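Local structure of bifunctional purine biosynthetic protein ADE5,7 (Cryptococcus neoformans var. grubii serotype A, 7LVO) at residues His50-Lys55 with Pro339-Leu344; Gly73-Gly78 with Thr414-Asn419; Leu396-Asn401 with Arg427-Cys432; Val431-Pro436 with Asp443-Gly448; Ser447-Ile452 with Gln457-Asp462. The protein catalyses, through the N-terminal GAR synthetase half present here, ATP-dependent joining of glycine to phosphoribosylamine in purine biosynthesis, and elsewhere in its length the AIR synthetase step. All coordinates share one frame; numbering follows the deposited sequence.

Contact 1: His50-Lys55 with Pro339-Leu344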
# COMPACT_ATOMS: atom_id res chain seq x y z
N HIS A 50 4.57 -8.59 -7.37
CA HIS A 50 4.42 -9.99 -7.74
C HIS A 50 2.96 -10.41 -7.68
O HIS A 50 2.47 -11.08 -8.60
CB HIS A 50 5.28 -10.86 -6.84
CG HIS A 50 5.40 -12.28 -7.29
ND1 HIS A 50 6.06 -13.25 -6.57
CD2 HIS A 50 4.93 -12.90 -8.40
CE1 HIS A 50 6.00 -14.40 -7.21
NE2 HIS A 50 5.32 -14.22 -8.33
N ALA A 51 2.26 -10.03 -6.62
CA ALA A 51 0.85 -10.38 -6.51
C ALA A 51 0.02 -9.75 -7.63
O ALA A 51 -0.89 -10.39 -8.18
CB ALA A 51 0.32 -9.95 -5.14
N LEU A 52 0.32 -8.50 -7.98
CA LEU A 52 -0.39 -7.87 -9.10
C LEU A 52 -0.03 -8.54 -10.42
O LEU A 52 -0.92 -8.86 -11.23
CB LEU A 52 -0.09 -6.38 -9.15
CG LEU A 52 -0.68 -5.54 -8.03
CD1 LEU A 52 -0.09 -4.13 -8.03
CD2 LEU A 52 -2.20 -5.47 -8.15
N ALA A 53 1.26 -8.75 -10.67
CA ALA A 53 1.68 -9.48 -11.86
C ALA A 53 1.02 -10.85 -11.92
O ALA A 53 0.64 -11.32 -13.00
CB ALA A 53 3.20 -9.62 -11.90
N PHE A 54 0.86 -11.49 -10.76
CA PHE A 54 0.22 -12.80 -10.70
C PHE A 54 -1.17 -12.75 -11.31
O PHE A 54 -1.53 -13.59 -12.14
CB PHE A 54 0.18 -13.27 -9.24
CG PHE A 54 -0.69 -14.47 -9.00
CD1 PHE A 54 -0.27 -15.74 -9.38
CD2 PHE A 54 -1.92 -14.33 -8.38
CE1 PHE A 54 -1.07 -16.85 -9.15
CE2 PHE A 54 -2.73 -15.44 -8.14
CZ PHE A 54 -2.30 -16.69 -8.53
N LYS A 55 -1.98 -11.77 -10.91
CA LYS A 55 -3.35 -11.67 -11.41
C LYS A 55 -3.38 -11.16 -12.85
O LYS A 55 -4.08 -11.73 -13.70
CB LYS A 55 -4.17 -10.77 -10.50
CG LYS A 55 -4.38 -11.31 -9.10
CD LYS A 55 -5.13 -12.65 -9.10
CE LYS A 55 -6.49 -12.55 -9.78
NZ LYS A 55 -7.27 -13.82 -9.65
N PRO A 339 1.51 -5.76 3.04
CA PRO A 339 1.11 -6.95 2.28
C PRO A 339 -0.39 -7.16 2.11
O PRO A 339 -0.81 -8.29 1.90
CB PRO A 339 1.71 -8.09 3.11
CG PRO A 339 1.52 -7.58 4.53
CD PRO A 339 1.69 -6.07 4.47
N GLU A 340 -1.19 -6.09 2.18
CA GLU A 340 -2.63 -6.25 2.01
C GLU A 340 -2.96 -6.79 0.62
O GLU A 340 -3.90 -7.59 0.46
CB GLU A 340 -3.35 -4.92 2.24
CG GLU A 340 -3.42 -4.47 3.68
CD GLU A 340 -2.31 -3.54 4.06
OE1 GLU A 340 -1.34 -3.40 3.28
OE2 GLU A 340 -2.39 -2.93 5.14
N THR A 341 -2.22 -6.36 -0.40
CA THR A 341 -2.51 -6.78 -1.76
C THR A 341 -2.31 -8.28 -1.94
O THR A 341 -3.12 -8.94 -2.59
CB THR A 341 -1.63 -6.01 -2.75
OG1 THR A 341 -1.91 -4.61 -2.64
CG2 THR A 341 -1.87 -6.46 -4.18
N GLN A 342 -1.24 -8.82 -1.35
CA GLN A 342 -0.97 -10.25 -1.51
C GLN A 342 -2.14 -11.11 -1.05
O GLN A 342 -2.40 -12.17 -1.62
CB GLN A 342 0.29 -10.64 -0.75
CG GLN A 342 1.58 -10.04 -1.32
CD GLN A 342 1.93 -8.70 -0.70
OE1 GLN A 342 1.14 -7.75 -0.72
NE2 GLN A 342 3.14 -8.60 -0.14
N ALA A 343 -2.86 -10.66 -0.02
CA ALA A 343 -4.02 -11.42 0.44
C ALA A 343 -5.26 -11.10 -0.38
O ALA A 343 -6.02 -12.01 -0.73
CB ALA A 343 -4.27 -11.14 1.92
N LEU A 344 -5.48 -9.82 -0.71
CA LEU A 344 -6.70 -9.43 -1.40
C LEU A 344 -6.75 -9.98 -2.82
O LEU A 344 -7.83 -10.33 -3.32
CB LEU A 344 -6.82 -7.91 -1.42
CG LEU A 344 -7.15 -7.23 -0.09
CD1 LEU A 344 -6.96 -5.72 -0.18
CD2 LEU A 344 -8.56 -7.57 0.34
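A51 and Q342 mark the closest backbone approach of two helical segments, 50-55 and 340-344, their CA atoms 5.3 Å apart and the segment axes running nearly the same way, 27° from parallel and 9.1 Å apart at closest. A51 supplies only a methyl group to the interface, and this lets the second helix come in so near: A51 CB rests 3.9 Å from Q342 CA, against the backbone itself, and 4.0 Å from Q342 CG at the start of that side chain. The glutamine does not stretch across the interface. Its chain bends at chi2 (90°), and the amide is held within its own neighbourhood, NE2 donating to D338 OD1 just ahead of the helix. The pairing joins two domains of the GAR synthetase half: helix 47-56 follows the first strand of the parallel N-domain sheet, whereas helix 340-344 comes shortly after the ATP-grasp strand that carries E331 and N333, predicted magnesium ligands. The neighbouring residue, T341, divides its two branches between different tasks. OG1 is engaged by G337 O, while CG2, anti to the backbone N, faces L52 and meets L52 CD2 at 4.1 Å, the two side chains crossing at about a right angle. F336 touches both L52 and T341, and F410 of strand 407-411 lies against both A51 and Q342, bringing the C domain into the same buried junction. The T341 side chain is about 9 Å from that of S242, a predicted ATP-binding residue, and E340 OE2 is hydrogen-bonded to S242 OG.

Contact 2: Gly73-Gly78 with Thr414-Asn419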
# COMPACT_ATOMS: atom_id res chain seq x y z
N GLY A 73 10.93 -13.28 -7.49
CA GLY A 73 9.68 -13.96 -7.75
C GLY A 73 9.17 -13.70 -9.16
O GLY A 73 8.86 -14.63 -9.91
N THR A 74 9.07 -12.43 -9.54
CA THR A 74 8.66 -12.10 -10.90
C THR A 74 9.66 -12.62 -11.92
O THR A 74 9.28 -12.97 -13.04
CB THR A 74 8.50 -10.58 -11.05
OG1 THR A 74 9.74 -9.94 -10.78
CG2 THR A 74 7.44 -10.06 -10.08
N ALA A 75 10.94 -12.71 -11.54
CA ALA A 75 11.95 -13.22 -12.46
C ALA A 75 11.72 -14.69 -12.80
O ALA A 75 12.11 -15.14 -13.88
CB ALA A 75 13.34 -13.02 -11.87
N LEU A 76 11.08 -15.44 -11.91
CA LEU A 76 10.85 -16.86 -12.12
C LEU A 76 9.50 -17.18 -12.76
O LEU A 76 9.31 -18.31 -13.22
CB LEU A 76 10.96 -17.61 -10.79
CG LEU A 76 12.36 -17.64 -10.17
CD1 LEU A 76 12.32 -18.22 -8.76
CD2 LEU A 76 13.31 -18.44 -11.05
N MET A 77 8.58 -16.22 -12.81
CA MET A 77 7.26 -16.50 -13.38
C MET A 77 7.37 -16.91 -14.84
O MET A 77 6.67 -17.82 -15.29
CB MET A 77 6.36 -15.27 -13.23
CG MET A 77 6.02 -14.91 -11.81
SD MET A 77 4.88 -13.52 -11.69
CE MET A 77 3.40 -14.24 -12.41
N GLY A 78 8.23 -16.24 -15.60
CA GLY A 78 8.31 -16.54 -17.01
C GLY A 78 7.04 -16.15 -17.74
O GLY A 78 6.23 -15.35 -17.26
N THR A 414 13.76 -10.31 -2.72
CA THR A 414 14.51 -11.44 -3.24
C THR A 414 15.13 -11.05 -4.58
O THR A 414 14.77 -10.03 -5.18
CB THR A 414 13.64 -12.69 -3.42
OG1 THR A 414 12.67 -12.46 -4.45
CG2 THR A 414 12.93 -13.05 -2.12
N LYS A 415 16.06 -11.88 -5.05
CA LYS A 415 16.76 -11.62 -6.30
C LYS A 415 17.34 -12.93 -6.81
O LYS A 415 17.69 -13.81 -6.02
CB LYS A 415 17.86 -10.58 -6.12
CG LYS A 415 18.43 -10.04 -7.43
CD LYS A 415 19.77 -9.34 -7.20
CE LYS A 415 20.23 -8.60 -8.45
NZ LYS A 415 20.20 -9.46 -9.67
N ARG A 416 17.42 -13.05 -8.13
CA ARG A 416 18.08 -14.18 -8.76
C ARG A 416 19.53 -13.83 -9.06
O ARG A 416 19.84 -12.70 -9.44
CB ARG A 416 17.37 -14.59 -10.05
CG ARG A 416 16.06 -15.32 -9.83
CD ARG A 416 16.28 -16.73 -9.31
NE ARG A 416 16.71 -17.66 -10.35
CZ ARG A 416 17.01 -18.93 -10.14
NH1 ARG A 416 16.95 -19.47 -8.93
NH2 ARG A 416 17.37 -19.69 -11.17
N SER A 417 20.42 -14.81 -8.88
CA SER A 417 21.85 -14.58 -9.11
C SER A 417 22.53 -15.93 -9.28
O SER A 417 22.71 -16.66 -8.30
CB SER A 417 22.46 -13.79 -7.96
OG SER A 417 22.38 -14.53 -6.75
N ASP A 418 22.89 -16.26 -10.52
CA ASP A 418 23.63 -17.49 -10.81
C ASP A 418 22.81 -18.73 -10.46
O ASP A 418 23.29 -19.66 -9.82
CB ASP A 418 24.98 -17.50 -10.08
CG ASP A 418 25.79 -16.24 -10.34
OD1 ASP A 418 25.62 -15.63 -11.42
OD2 ASP A 418 26.60 -15.87 -9.47
N ASN A 419 21.55 -18.73 -10.90
CA ASN A 419 20.65 -19.86 -10.71
C ASN A 419 20.46 -20.16 -9.22
O ASN A 419 20.77 -21.25 -8.73
CB ASN A 419 21.16 -21.09 -11.47
CG ASN A 419 20.11 -22.19 -11.57
OD1 ASN A 419 18.90 -21.91 -11.61
ND2 ASN A 419 20.56 -23.43 -11.61
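L76 and R416 carry most of the apolar part of this contact, a leucine branch laid over a flat cationic group. L76 CD2 sits 3.6 Å above the guanidinium plane, displaced toward its rim, and is 3.6 Å from R416 NE. The aliphatic part of the arginine is used as well: R416 CD lies 3.8 Å from L76 CD2, and R416 CG is 4.1 Å from A75 CB. Bends at chi2 (-71°) and chi3 (-77°) fold the arginine back across the leucine, and the two side chains cross nearly at right angles.

The side-chain hydrogen bond of R416 stays within segment 414-419. R416 NH2 donates to N419 OD1 at 2.7 Å, reaching a lone pair in the carbonyl plane although the N-H is bent to 138° at the hydrogen; N419 is poorly ordered, which makes this grip less certain than its length suggests. At the buried end, T414 OG1 approaches G73 N to 3.6 Å, but its stronger partner is H411 ND1, with a weak bond from G72 N besides.

Strand 414-416 pairs antiparallel with strand 421-423, and K415 and V422 share backbone hydrogen bonds. The arrangement is thus a beta-hairpin of the C domain whose one face rests on the short helix 72-77 of the N domain, with D418 and N419, both at positive phi, in the connecting loop.

Contact 3: Leu396-Asn401 with Arg427-Cys432. With EDO (1,2-ethanediol), chain C.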
# COMPACT_ATOMS: atom_id res chain seq x y z
N LEU A 396 21.47 -14.03 1.38
CA LEU A 396 21.45 -15.41 1.85
C LEU A 396 20.71 -16.29 0.84
O LEU A 396 19.65 -15.90 0.33
CB LEU A 396 20.77 -15.50 3.21
CG LEU A 396 21.54 -14.97 4.43
CD1 LEU A 396 22.91 -15.64 4.56
CD2 LEU A 396 21.68 -13.46 4.38
N PRO A 397 21.23 -17.48 0.54
CA PRO A 397 20.53 -18.37 -0.40
C PRO A 397 19.24 -18.90 0.22
O PRO A 397 19.17 -19.17 1.42
CB PRO A 397 21.52 -19.51 -0.65
CG PRO A 397 22.83 -19.03 -0.11
CD PRO A 397 22.52 -18.06 0.98
N MET A 398 18.23 -19.06 -0.62
CA MET A 398 16.89 -19.44 -0.18
C MET A 398 16.53 -20.82 -0.69
O MET A 398 16.78 -21.15 -1.85
CB MET A 398 15.86 -18.41 -0.65
CG MET A 398 16.08 -17.02 -0.11
SD MET A 398 15.03 -15.78 -0.87
CE MET A 398 13.41 -16.44 -0.49
N THR A 399 15.94 -21.63 0.19
CA THR A 399 15.40 -22.93 -0.16
C THR A 399 13.90 -22.80 -0.33
O THR A 399 13.19 -22.46 0.63
CB THR A 399 15.73 -23.97 0.91
OG1 THR A 399 17.14 -24.00 1.14
CG2 THR A 399 15.25 -25.36 0.49
N LEU A 400 13.41 -23.04 -1.55
CA LEU A 400 12.00 -22.90 -1.88
C LEU A 400 11.51 -24.24 -2.43
O LEU A 400 11.71 -24.56 -3.61
CB LEU A 400 11.78 -21.77 -2.89
CG LEU A 400 12.31 -20.40 -2.48
CD1 LEU A 400 12.37 -19.47 -3.68
CD2 LEU A 400 11.44 -19.80 -1.39
N ASN A 401 10.88 -25.02 -1.58
CA ASN A 401 10.32 -26.31 -1.96
C ASN A 401 8.87 -26.15 -2.37
O ASN A 401 8.26 -25.09 -2.18
CB ASN A 401 10.46 -27.28 -0.78
CG ASN A 401 11.91 -27.52 -0.41
OD1 ASN A 401 12.74 -27.81 -1.27
ND2 ASN A 401 12.23 -27.40 0.88
N ARG A 427 11.79 -7.34 4.27
CA ARG A 427 10.72 -8.29 4.03
C ARG A 427 11.06 -9.09 2.78
O ARG A 427 11.14 -8.53 1.68
CB ARG A 427 9.38 -7.56 3.88
CG ARG A 427 8.97 -6.78 5.12
CD ARG A 427 7.55 -6.24 5.02
NE ARG A 427 7.43 -5.17 4.03
CZ ARG A 427 6.30 -4.60 3.66
NH1 ARG A 427 5.14 -4.96 4.19
NH2 ARG A 427 6.32 -3.63 2.76
N VAL A 428 11.26 -10.39 2.95
CA VAL A 428 11.75 -11.23 1.85
C VAL A 428 10.60 -11.72 0.98
O VAL A 428 10.64 -11.58 -0.25
CB VAL A 428 12.57 -12.41 2.43
CG1 VAL A 428 13.15 -13.24 1.30
CG2 VAL A 428 13.67 -11.89 3.33
N LEU A 429 9.57 -12.31 1.58
CA LEU A 429 8.46 -12.84 0.82
C LEU A 429 7.25 -12.96 1.74
O LEU A 429 7.32 -12.70 2.94
CB LEU A 429 8.82 -14.18 0.17
CG LEU A 429 9.28 -15.34 1.07
CD1 LEU A 429 8.10 -15.95 1.82
CD2 LEU A 429 10.01 -16.38 0.26
N ALA A 430 6.12 -13.35 1.15
CA ALA A 430 4.88 -13.55 1.88
C ALA A 430 4.26 -14.87 1.44
O ALA A 430 4.12 -15.11 0.24
CB ALA A 430 3.91 -12.39 1.65
N VAL A 431 3.90 -15.71 2.40
CA VAL A 431 3.21 -16.97 2.15
C VAL A 431 1.73 -16.72 2.36
O VAL A 431 1.31 -16.33 3.46
CB VAL A 431 3.73 -18.09 3.06
CG1 VAL A 431 3.09 -19.42 2.68
CG2 VAL A 431 5.24 -18.19 2.97
N CYS A 432 0.93 -16.92 1.32
CA CYS A 432 -0.46 -16.48 1.31
C CYS A 432 -1.37 -17.63 0.91
O CYS A 432 -0.95 -18.57 0.22
CB CYS A 432 -0.64 -15.31 0.34
SG CYS A 432 0.64 -14.03 0.47
C1 EDO C . 10.96 -4.14 3.57
O1 EDO C . 12.17 -3.78 2.89
C2 EDO C . 10.07 -2.91 3.75
O2 EDO C . 9.56 -2.50 2.47
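M398 and L429 meet methyl to methyl, with M398 CE only 3.5 Å from L429 CD2, tighter than ordinary van der Waals contact. The same M398 CE also touches V428 CG1, at 3.7 Å, and the sulfur follows it, M398 SD being 3.8 Å from V428 CG1. A bend at chi3 (58°) turns the thioether end so that its terminal carbon serves both neighbours. A lighter contact comes from L400, whose CD2 is 4.1 Å from L429 CD2. In each of these pairs the side chains run past one another in opposite directions.

The next shell explains why two successive strand residues can both point at the methionine. V428 and L429 together face L383 of the adjacent strand 377-384, forming a classic beta bulge in strand 427-435. I452 and V409 pack around L429; I452 also touches L400. Farther out, R427 NH1 is hydrogen-bonded to G275 O. R427 NH2 makes a weak 3.4 Å bond to O2 of a 1,2-ethanediol, probably from the crystallisation liquor, whose O2 lies at the guanidinium edge, near its plane.

With methyl groups and a thioether as the touching parts, attraction across the two segments rests on dispersion and close fit. The side chains add this apolar fit to a segment whose backbone is already held by bonds of M398 with T421 and of T399 with S453.

Contact 4: Val431-Pro436 with Asp443-Gly448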
# COMPACT_ATOMS: atom_id res chain seq x y z
N VAL A 431 3.90 -15.71 2.40
CA VAL A 431 3.21 -16.97 2.15
C VAL A 431 1.73 -16.72 2.36
O VAL A 431 1.31 -16.33 3.46
CB VAL A 431 3.73 -18.09 3.06
CG1 VAL A 431 3.09 -19.42 2.68
CG2 VAL A 431 5.24 -18.19 2.97
N CYS A 432 0.93 -16.92 1.32
CA CYS A 432 -0.46 -16.48 1.31
C CYS A 432 -1.37 -17.63 0.91
O CYS A 432 -0.95 -18.57 0.22
CB CYS A 432 -0.64 -15.31 0.34
SG CYS A 432 0.64 -14.03 0.47
N ALA A 433 -2.62 -17.54 1.35
CA ALA A 433 -3.60 -18.58 1.06
C ALA A 433 -5.00 -18.04 1.32
O ALA A 433 -5.20 -17.11 2.10
CB ALA A 433 -3.35 -19.84 1.90
N SER A 434 -5.98 -18.65 0.64
CA SER A 434 -7.39 -18.38 0.87
C SER A 434 -8.10 -19.69 1.19
O SER A 434 -7.63 -20.78 0.84
CB SER A 434 -8.04 -17.71 -0.34
OG SER A 434 -8.04 -18.56 -1.47
N ALA A 435 -9.24 -19.58 1.86
CA ALA A 435 -9.99 -20.76 2.28
C ALA A 435 -11.36 -20.30 2.77
O ALA A 435 -11.56 -19.11 3.05
CB ALA A 435 -9.25 -21.53 3.39
N PRO A 436 -12.31 -21.23 2.89
CA PRO A 436 -13.66 -20.82 3.31
C PRO A 436 -13.71 -20.22 4.71
O PRO A 436 -14.57 -19.37 4.97
CB PRO A 436 -14.47 -22.14 3.25
CG PRO A 436 -13.67 -23.04 2.34
CD PRO A 436 -12.23 -22.66 2.56
N ASP A 443 -4.04 -21.60 8.82
CA ASP A 443 -3.28 -22.85 8.90
C ASP A 443 -2.61 -23.18 7.57
O ASP A 443 -1.47 -23.64 7.54
CB ASP A 443 -4.21 -23.99 9.32
CG ASP A 443 -4.66 -23.88 10.77
OD1 ASP A 443 -4.13 -23.01 11.50
OD2 ASP A 443 -5.55 -24.66 11.16
N LEU A 444 -3.32 -22.95 6.46
CA LEU A 444 -2.75 -23.26 5.15
C LEU A 444 -1.53 -22.39 4.86
O LEU A 444 -0.51 -22.88 4.37
CB LEU A 444 -3.81 -23.10 4.07
CG LEU A 444 -3.45 -23.53 2.65
CD1 LEU A 444 -2.96 -24.96 2.61
CD2 LEU A 444 -4.66 -23.36 1.74
N ALA A 445 -1.62 -21.09 5.16
CA ALA A 445 -0.48 -20.20 4.94
C ALA A 445 0.73 -20.68 5.73
O ALA A 445 1.85 -20.75 5.21
CB ALA A 445 -0.86 -18.77 5.33
N TYR A 446 0.53 -21.01 7.01
CA TYR A 446 1.65 -21.48 7.82
C TYR A 446 2.13 -22.87 7.40
O TYR A 446 3.25 -23.25 7.73
CB TYR A 446 1.26 -21.48 9.30
CG TYR A 446 1.27 -20.10 9.91
CD1 TYR A 446 2.47 -19.45 10.19
CD2 TYR A 446 0.09 -19.43 10.21
CE1 TYR A 446 2.49 -18.19 10.74
CE2 TYR A 446 0.10 -18.17 10.76
CZ TYR A 446 1.31 -17.55 11.03
OH TYR A 446 1.34 -16.30 11.58
N SER A 447 1.30 -23.62 6.68
CA SER A 447 1.76 -24.90 6.14
C SER A 447 2.81 -24.69 5.05
O SER A 447 3.76 -25.47 4.93
CB SER A 447 0.57 -25.69 5.59
OG SER A 447 -0.39 -25.92 6.60
N GLY A 448 2.65 -23.63 4.25
CA GLY A 448 3.64 -23.32 3.23
C GLY A 448 4.94 -22.78 3.78
O GLY A 448 5.96 -22.83 3.09
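V431 and A445 define the tight end of this strand-helix contact, where V431 CG1 comes within 3.1 Å of A445 O. With CG1 anti to the backbone N (chi1 -175°), the valine methyl reaches the helix backbone directly, and it also lies 4.0 Å from G448 CA, where the lack of a side chain leaves it room. A445 returns the contact, its CB resting 3.8 Å from V431 O. Two residues on, A433 CB nestles beside the same helix turn, 3.9 Å from A445 N and 3.8 Å from L444 CD2.

Packing slackens along the strand. L444 CD2 still lies 4.0 Å from S434 O, but the leucine is partly exposed and also leans on P404 and V407, and S434 OG turns to K374 NZ. Around exposed D443 the helix looks after its own polar atoms: S447 OG donates to D443 O at 2.7 Å from above the carbonyl plane, while S447 N reaches that oxygen from the opposite face.

The segment axes are 6.9 Å apart and their directions differ by 148°. This is a beta-alpha unit, in which helix 438-449 doubles back from strand 427-435 over one face of the antiparallel sheet that also contains strands 377-384 and 407-411.

Contact 5: Ser447-Ile452 with Gln457-Asp462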
# COMPACT_ATOMS: atom_id res chain seq x y z
N SER A 447 1.30 -23.62 6.68
CA SER A 447 1.76 -24.90 6.14
C SER A 447 2.81 -24.69 5.05
O SER A 447 3.76 -25.47 4.93
CB SER A 447 0.57 -25.69 5.59
OG SER A 447 -0.39 -25.92 6.60
N GLY A 448 2.65 -23.63 4.25
CA GLY A 448 3.64 -23.32 3.23
C GLY A 448 4.94 -22.78 3.78
O GLY A 448 5.96 -22.83 3.09
N ILE A 449 4.92 -22.26 5.01
CA ILE A 449 6.14 -21.74 5.61
C ILE A 449 7.17 -22.85 5.77
O ILE A 449 8.38 -22.63 5.62
CB ILE A 449 5.83 -21.08 6.96
CG1 ILE A 449 4.80 -19.96 6.79
CG2 ILE A 449 7.10 -20.55 7.61
CD1 ILE A 449 5.37 -18.66 6.24
N SER A 450 6.71 -24.07 6.07
CA SER A 450 7.63 -25.18 6.32
C SER A 450 8.44 -25.55 5.09
O SER A 450 9.45 -26.26 5.22
CB SER A 450 6.85 -26.40 6.80
OG SER A 450 6.00 -26.07 7.88
N GLN A 451 8.03 -25.10 3.90
CA GLN A 451 8.73 -25.40 2.66
C GLN A 451 9.65 -24.27 2.22
O GLN A 451 10.13 -24.28 1.08
CB GLN A 451 7.71 -25.70 1.56
CG GLN A 451 6.67 -26.75 1.94
CD GLN A 451 7.30 -28.08 2.30
OE1 GLN A 451 8.45 -28.34 1.98
NE2 GLN A 451 6.53 -28.92 2.99
N ILE A 452 9.89 -23.29 3.09
CA ILE A 452 10.77 -22.16 2.78
C ILE A 452 11.78 -22.04 3.92
O ILE A 452 11.41 -22.13 5.10
CB ILE A 452 9.98 -20.85 2.61
CG1 ILE A 452 8.90 -21.01 1.55
CG2 ILE A 452 10.93 -19.70 2.25
CD1 ILE A 452 7.97 -19.82 1.43
N GLN A 457 15.73 -16.41 8.87
CA GLN A 457 14.36 -16.08 8.52
C GLN A 457 13.54 -15.82 9.78
O GLN A 457 13.67 -16.53 10.78
CB GLN A 457 13.72 -17.20 7.70
CG GLN A 457 13.56 -18.52 8.44
CD GLN A 457 12.93 -19.59 7.57
OE1 GLN A 457 12.60 -19.35 6.41
NE2 GLN A 457 12.78 -20.79 8.12
N THR A 458 12.70 -14.79 9.73
CA THR A 458 11.87 -14.38 10.85
C THR A 458 10.44 -14.14 10.38
O THR A 458 10.22 -13.69 9.26
CB THR A 458 12.41 -13.11 11.52
OG1 THR A 458 13.83 -13.22 11.69
CG2 THR A 458 11.74 -12.89 12.86
N PHE A 459 9.48 -14.46 11.24
CA PHE A 459 8.08 -14.24 10.93
C PHE A 459 7.27 -14.37 12.21
O PHE A 459 7.70 -15.02 13.17
CB PHE A 459 7.58 -15.22 9.86
CG PHE A 459 7.65 -16.66 10.28
CD1 PHE A 459 8.79 -17.41 10.03
CD2 PHE A 459 6.58 -17.28 10.91
CE1 PHE A 459 8.87 -18.73 10.41
CE2 PHE A 459 6.66 -18.60 11.31
CZ PHE A 459 7.80 -19.33 11.05
N ARG A 460 6.10 -13.74 12.22
CA ARG A 460 5.17 -13.84 13.34
C ARG A 460 4.27 -15.05 13.15
O ARG A 460 3.75 -15.29 12.06
CB ARG A 460 4.33 -12.57 13.46
CG ARG A 460 5.10 -11.36 13.96
CD ARG A 460 4.22 -10.11 14.03
NE ARG A 460 3.02 -10.32 14.84
CZ ARG A 460 2.19 -9.35 15.21
NH1 ARG A 460 2.42 -8.08 14.89
NH2 ARG A 460 1.11 -9.65 15.92
N ARG A 461 4.09 -15.83 14.22
CA ARG A 461 3.24 -17.01 14.18
C ARG A 461 1.79 -16.70 14.52
O ARG A 461 0.94 -17.60 14.42
CB ARG A 461 3.77 -18.07 15.15
CG ARG A 461 5.19 -18.53 14.84
CD ARG A 461 5.69 -19.48 15.93
NE ARG A 461 5.77 -18.82 17.22
CZ ARG A 461 6.07 -19.43 18.36
NH1 ARG A 461 6.32 -20.73 18.40
NH2 ARG A 461 6.12 -18.72 19.49
N ASP A 462 1.47 -15.46 14.90
CA ASP A 462 0.14 -15.11 15.38
C ASP A 462 -0.61 -14.19 14.41
O ASP A 462 -1.48 -13.42 14.82
CB ASP A 462 0.24 -14.44 16.75
CG ASP A 462 1.01 -13.14 16.71
OD1 ASP A 462 1.86 -12.98 15.80
OD2 ASP A 462 0.77 -12.27 17.57
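A type I beta turn from I449 to I452, closed by I452 N donating to I449 O at 3.0 Å, leads from helix 438-449 into the short strand 452-453, and its two isoleucines receive the returning segment 457-462. I449 makes the principal contact, a CH-pi interaction. Its CG2 stands 4.0 Å from the F459 ring centroid, 25° off the ring normal, over one face but shifted toward the rim, so that the nearest ring atom is CZ, 3.7 Å from I449 CG2. With F459 CG between the backbone N and the carbonyl carbon (chi1 62°), the ring is presented face-on to I449. Within the C domain both lie against L383 of strand 377-384, which I452 and Q457 touch too; L383 is thus a common partner of both segments. At the other end, Q457 extends beyond CG toward the turn, with CD 3.9 Å from I452 O. Farther along, R460 grips D462 side-on in a salt bridge: R460 NE donates to the syn lone pair of D462 OD1 at 3.1 Å, nearly straight and in the guanidinium plane, while R460 NH2 takes D462 OD2, also at 3.1 Å. D462 OD2 has a second donor in G267 N.

Contacts 1 and 2 are long-range closures whose segments alternate along the chain; their centres are about 17 Å apart, and they touch where H50 packs on G73, T74 and M77. Both dock N-domain helices, one on the ATP-grasp region and the other on the C domain. Contacts 3, 4 and 5 lie wholly in the C domain. Contacts 3 and 4 share V431 and C432 on strand 427-435, contacts 4 and 5 share S447 and G448 on helix 438-449, and the centres of contacts 3 and 5 are about 9 Å apart. T414 of contact 2 packs on M398 and V428 of contact 3, within the C domain, while Q342 of contact 1 touches C432, joining the ATP-grasp region to strand 427-435.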